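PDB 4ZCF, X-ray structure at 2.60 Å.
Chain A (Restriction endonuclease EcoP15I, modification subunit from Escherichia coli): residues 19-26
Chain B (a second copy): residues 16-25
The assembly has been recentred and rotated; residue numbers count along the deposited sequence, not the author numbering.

Chain A 19-26: AVLKANFP
Chain B (16-25) KQLAVLKANF

At the centre of this contact between two copies of the EcoP15I modification subunit, like residues meet across two nearly antiparallel helices. Leu A21 CD2 lies 4.0 Å from Leu B21 CD2, and Val A20 CG1 lies 4.4 Å from Val B20 CG1. The helices, A19-24 and B16-24, both begin earlier in their chains and carry i to i-4 bonds such as Asn A24 N to Val A20 O at 2.9 Å and Phe B25 N to Leu B21 O at 2.7 Å. They run at 173° with axes 11.3 Å apart at closest approach, a separation bridged here by branched aliphatic side chains. In register, Leu A21 CA is 8.3 Å from Leu B21 CA, Val A20 CA 7.8 Å from Asn B24 CA, and Asn A24 CA 7.7 Å from Gln B17 CA. Both valines are t and point toward the partner; both leucines are m,t and leave sideways, yet their ends come nearer.

Phe A25, the first residue to leave helical geometry (phi/psi -132/67), has the largest area covered by the other stretch, 78 Å². With chi1 -50° and chi2 86°, Phe A25 CZ lies 3.8 Å from Leu B21 CG and Phe A25 CE1 4.2 Å from Val B20 CG1. The ring edge meets the backbone of helix B, Phe A25 CZ standing 3.4 Å from Gln B17 O, while Phe A25 CE2 lies 3.7 Å from Gln B17 CB. The amide end of Gln B17 (m,p, chi3 -3°) leads away and is hydrogen-bonded elsewhere in the structure.

At the polar edge, each asparagine (chi1 m; chi2 -77° in Asn A24, -89° in Asn B24) folds back on its own helix to the carbonyl four residues earlier. Asn A24 ND2 donates to Val A20 O at 2.8 Å, and Asn B24 ND2 to Val B20 O at 3.0 Å. One N-H of each amide is used in this bond, and the same side chain also lies against a valine of the other helix: Asn B24 CG is 3.7 Å from Val A20 CG1, and Asn A24 ND2 is 3.8 Å from Val B20 CG1. No hydrogen bond crosses between the stretches; packing alone joins them, burying 314 Å², both sides summed.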

ATOM      1  N   ALA A  19     -21.321   6.851  37.182  1.00 73.28           N
ATOM      2  CA  ALA A  19     -22.140   7.389  36.085  1.00 71.82           C
ATOM      3  C   ALA A  19     -21.680   8.791  35.650  1.00 72.68           C
ATOM      4  O   ALA A  19     -21.787   9.112  34.470  1.00 73.36           O
ATOM      5  CB  ALA A  19     -23.607   7.417  36.481  1.00 72.49           C
ATOM      6  N   VAL A  20     -21.157   9.606  36.592  1.00 64.87           N
ATOM      7  CA  VAL A  20     -20.617  10.945  36.331  1.00 63.04           C
ATOM      8  C   VAL A  20     -19.312  10.787  35.505  1.00 64.97           C
ATOM      9  O   VAL A  20     -19.094  11.533  34.543  1.00 64.02           O
ATOM     10  CB  VAL A  20     -20.413  11.750  37.668  1.00 66.32           C
ATOM     11  CG1 VAL A  20     -19.592  13.025  37.468  1.00 65.69           C
ATOM     12  CG2 VAL A  20     -21.754  12.081  38.327  1.00 65.96           C
ATOM     13  N   LEU A  21     -18.464   9.796  35.873  1.00 60.18           N
ATOM     14  CA  LEU A  21     -17.215   9.505  35.169  1.00 59.21           C
ATOM     15  C   LEU A  21     -17.481   9.055  33.722  1.00 62.12           C
ATOM     16  O   LEU A  21     -16.743   9.452  32.823  1.00 61.57           O
ATOM     17  CB  LEU A  21     -16.395   8.434  35.904  1.00 59.00           C
ATOM     18  CG  LEU A  21     -15.430   8.911  36.979  1.00 63.43           C
ATOM     19  CD1 LEU A  21     -14.996   7.754  37.848  1.00 63.58           C
ATOM     20  CD2 LEU A  21     -14.211   9.634  36.387  1.00 64.05           C
ATOM     21  N   LYS A  22     -18.528   8.229  33.510  1.00 57.41           N
ATOM     22  CA  LYS A  22     -18.942   7.716  32.202  1.00 56.53           C
ATOM     23  C   LYS A  22     -19.629   8.805  31.402  1.00 60.32           C
ATOM     24  O   LYS A  22     -19.436   8.870  30.183  1.00 60.35           O
ATOM     25  CB  LYS A  22     -19.873   6.490  32.335  1.00 57.92           C
ATOM     26  CG  LYS A  22     -19.133   5.197  32.663  1.00 57.54           C
ATOM     27  CD  LYS A  22     -19.912   3.940  32.297  1.00 57.55           C
ATOM     28  CE  LYS A  22     -19.289   2.724  32.953  1.00 61.59           C
ATOM     29  NZ  LYS A  22     -19.785   1.443  32.381  1.00 66.05           N
ATOM     30  N   ALA A  23     -20.421   9.667  32.082  1.00 56.61           N
ATOM     31  CA  ALA A  23     -21.151  10.758  31.431  1.00 56.01           C
ATOM     32  C   ALA A  23     -20.233  11.864  30.937  1.00 59.42           C
ATOM     33  O   ALA A  23     -20.498  12.444  29.874  1.00 60.10           O
ATOM     34  CB  ALA A  23     -22.197  11.328  32.360  1.00 56.52           C
ATOM     35  N   ASN A  24     -19.147  12.139  31.680  1.00 53.43           N
ATOM     36  CA  ASN A  24     -18.223  13.214  31.319  1.00 52.48           C
ATOM     37  C   ASN A  24     -16.911  12.765  30.713  1.00 53.99           C
ATOM     38  O   ASN A  24     -16.264  13.555  30.020  1.00 53.55           O
ATOM     39  CB  ASN A  24     -18.009  14.191  32.493  1.00 52.60           C
ATOM     40  CG  ASN A  24     -19.296  14.773  33.020  1.00 59.83           C
ATOM     41  OD1 ASN A  24     -19.899  15.679  32.432  1.00 55.45           O
ATOM     42  ND2 ASN A  24     -19.788  14.196  34.095  1.00 47.70           N
ATOM     43  N   PHE A  25     -16.508  11.509  30.962  1.00 49.97           N
ATOM     44  CA  PHE A  25     -15.252  10.957  30.444  1.00 49.45           C
ATOM     45  C   PHE A  25     -15.519   9.577  29.818  1.00 53.86           C
ATOM     46  O   PHE A  25     -15.064   8.557  30.346  1.00 53.39           O
ATOM     47  CB  PHE A  25     -14.184  10.917  31.560  1.00 50.99           C
ATOM     48  CG  PHE A  25     -14.023  12.227  32.295  1.00 51.89           C
ATOM     49  CD1 PHE A  25     -14.832  12.538  33.384  1.00 54.27           C
ATOM     50  CD2 PHE A  25     -13.102  13.173  31.867  1.00 52.62           C
ATOM     51  CE1 PHE A  25     -14.730  13.779  34.018  1.00 54.60           C
ATOM     52  CE2 PHE A  25     -12.972  14.395  32.533  1.00 54.84           C
ATOM     53  CZ  PHE A  25     -13.782  14.687  33.606  1.00 52.63           C
ATOM     54  N   PRO A  26     -16.282   9.524  28.692  1.00 51.58           N
ATOM     55  CA  PRO A  26     -16.633   8.219  28.103  1.00 51.31           C
ATOM     56  C   PRO A  26     -15.488   7.405  27.502  1.00 52.57           C
ATOM     57  O   PRO A  26     -15.506   6.188  27.584  1.00 51.25           O
ATOM     58  CB  PRO A  26     -17.709   8.587  27.081  1.00 53.30           C
ATOM     59  CG  PRO A  26     -17.350   9.958  26.659  1.00 57.80           C
ATOM     60  CD  PRO A  26     -16.910  10.625  27.927  1.00 53.47           C
TER
ATOM     61  N   LYS B  16     -12.707  22.744  32.066  1.00 48.84           N
ATOM     62  CA  LYS B  16     -14.014  22.199  32.410  1.00 47.80           C
ATOM     63  C   LYS B  16     -13.937  20.774  32.917  1.00 54.57           C
ATOM     64  O   LYS B  16     -14.638  20.445  33.877  1.00 55.16           O
ATOM     65  CB  LYS B  16     -15.004  22.336  31.257  1.00 48.60           C
ATOM     66  CG  LYS B  16     -15.176  23.774  30.794  1.00 47.15           C
ATOM     67  CD  LYS B  16     -16.388  23.921  29.932  1.00 48.05           C
ATOM     68  CE  LYS B  16     -16.277  25.164  29.105  1.00 41.47           C
ATOM     69  NZ  LYS B  16     -17.489  25.369  28.258  1.00 45.98           N
ATOM     70  N   GLN B  17     -13.037  19.950  32.321  1.00 51.78           N
ATOM     71  CA  GLN B  17     -12.810  18.538  32.675  1.00 51.47           C
ATOM     72  C   GLN B  17     -12.238  18.409  34.085  1.00 55.41           C
ATOM     73  O   GLN B  17     -12.785  17.668  34.903  1.00 53.78           O
ATOM     74  CB  GLN B  17     -11.911  17.827  31.631  1.00 52.33           C
ATOM     75  CG  GLN B  17     -12.568  17.628  30.261  1.00 45.20           C
ATOM     76  CD  GLN B  17     -12.529  18.853  29.352  1.00 60.29           C
ATOM     77  OE1 GLN B  17     -12.047  19.946  29.712  1.00 51.50           O
ATOM     78  NE2 GLN B  17     -13.037  18.695  28.135  1.00 49.13           N
ATOM     79  N   LEU B  18     -11.165  19.166  34.373  1.00 54.12           N
ATOM     80  CA  LEU B  18     -10.508  19.213  35.683  1.00 55.00           C
ATOM     81  C   LEU B  18     -11.431  19.782  36.769  1.00 58.88           C
ATOM     82  O   LEU B  18     -11.255  19.433  37.928  1.00 59.10           O
ATOM     83  CB  LEU B  18      -9.208  20.027  35.600  1.00 55.82           C
ATOM     84  CG  LEU B  18      -8.107  19.650  36.592  1.00 61.83           C
ATOM     85  CD1 LEU B  18      -7.239  18.529  36.055  1.00 61.80           C
ATOM     86  CD2 LEU B  18      -7.238  20.850  36.906  1.00 65.80           C
ATOM     87  N   ALA B  19     -12.427  20.627  36.396  1.00 55.45           N
ATOM     88  CA  ALA B  19     -13.400  21.197  37.330  1.00 54.88           C
ATOM     89  C   ALA B  19     -14.397  20.142  37.781  1.00 60.07           C
ATOM     90  O   ALA B  19     -14.617  19.999  38.982  1.00 60.48           O
ATOM     91  CB  ALA B  19     -14.130  22.368  36.695  1.00 55.33           C
ATOM     92  N   VAL B  20     -14.980  19.384  36.819  1.00 56.95           N
ATOM     93  CA  VAL B  20     -15.963  18.313  37.058  1.00 56.83           C
ATOM     94  C   VAL B  20     -15.404  17.283  38.059  1.00 60.92           C
ATOM     95  O   VAL B  20     -16.122  16.853  38.968  1.00 60.75           O
ATOM     96  CB  VAL B  20     -16.453  17.663  35.722  1.00 60.50           C
ATOM     97  CG1 VAL B  20     -17.318  16.419  35.963  1.00 60.33           C
ATOM     98  CG2 VAL B  20     -17.213  18.671  34.875  1.00 60.11           C
ATOM     99  N   LEU B  21     -14.114  16.933  37.911  1.00 57.00           N
ATOM    100  CA  LEU B  21     -13.446  15.988  38.792  1.00 56.89           C
ATOM    101  C   LEU B  21     -13.348  16.474  40.238  1.00 61.54           C
ATOM    102  O   LEU B  21     -13.747  15.738  41.131  1.00 61.25           O
ATOM    103  CB  LEU B  21     -12.084  15.555  38.235  1.00 56.92           C
ATOM    104  CG  LEU B  21     -12.124  14.578  37.049  1.00 61.05           C
ATOM    105  CD1 LEU B  21     -10.734  14.353  36.507  1.00 61.43           C
ATOM    106  CD2 LEU B  21     -12.768  13.244  37.428  1.00 60.43           C
ATOM    107  N   LYS B  22     -12.866  17.715  40.473  1.00 58.06           N
ATOM    108  CA  LYS B  22     -12.768  18.283  41.817  1.00 57.35           C
ATOM    109  C   LYS B  22     -14.169  18.385  42.447  1.00 64.32           C
ATOM    110  O   LYS B  22     -14.352  17.943  43.580  1.00 65.53           O
ATOM    111  CB  LYS B  22     -12.065  19.648  41.794  1.00 58.45           C
ATOM    112  CG  LYS B  22     -10.607  19.593  41.330  1.00 65.80           C
ATOM    113  CD  LYS B  22     -10.026  20.993  41.127  1.00 71.11           C
ATOM    114  CE  LYS B  22      -8.685  20.982  40.429  1.00 75.12           C
ATOM    115  NZ  LYS B  22      -8.079  22.344  40.326  1.00 78.91           N
ATOM    116  N   ALA B  23     -15.163  18.882  41.684  1.00 61.40           N
ATOM    117  CA  ALA B  23     -16.552  19.047  42.120  1.00 61.60           C
ATOM    118  C   ALA B  23     -17.263  17.747  42.501  1.00 68.97           C
ATOM    119  O   ALA B  23     -18.095  17.761  43.413  1.00 69.13           O
ATOM    120  CB  ALA B  23     -17.353  19.788  41.056  1.00 61.91           C
ATOM    121  N   ASN B  24     -16.952  16.635  41.797  1.00 67.65           N
ATOM    122  CA  ASN B  24     -17.587  15.326  42.007  1.00 68.03           C
ATOM    123  C   ASN B  24     -16.737  14.275  42.753  1.00 73.50           C
ATOM    124  O   ASN B  24     -17.284  13.274  43.220  1.00 73.87           O
ATOM    125  CB  ASN B  24     -18.147  14.777  40.692  1.00 66.27           C
ATOM    126  CG  ASN B  24     -19.334  15.549  40.169  1.00 82.69           C
ATOM    127  OD1 ASN B  24     -20.494  15.258  40.495  1.00 74.62           O
ATOM    128  ND2 ASN B  24     -19.074  16.540  39.330  1.00 74.01           N
ATOM    129  N   PHE B  25     -15.421  14.504  42.871  1.00 70.15           N
ATOM    130  CA  PHE B  25     -14.498  13.624  43.576  1.00 70.04           C
ATOM    131  C   PHE B  25     -13.519  14.475  44.418  1.00 75.54           C
ATOM    132  O   PHE B  25     -12.325  14.524  44.105  1.00 75.19           O
ATOM    133  CB  PHE B  25     -13.747  12.744  42.582  1.00 70.76           C
TER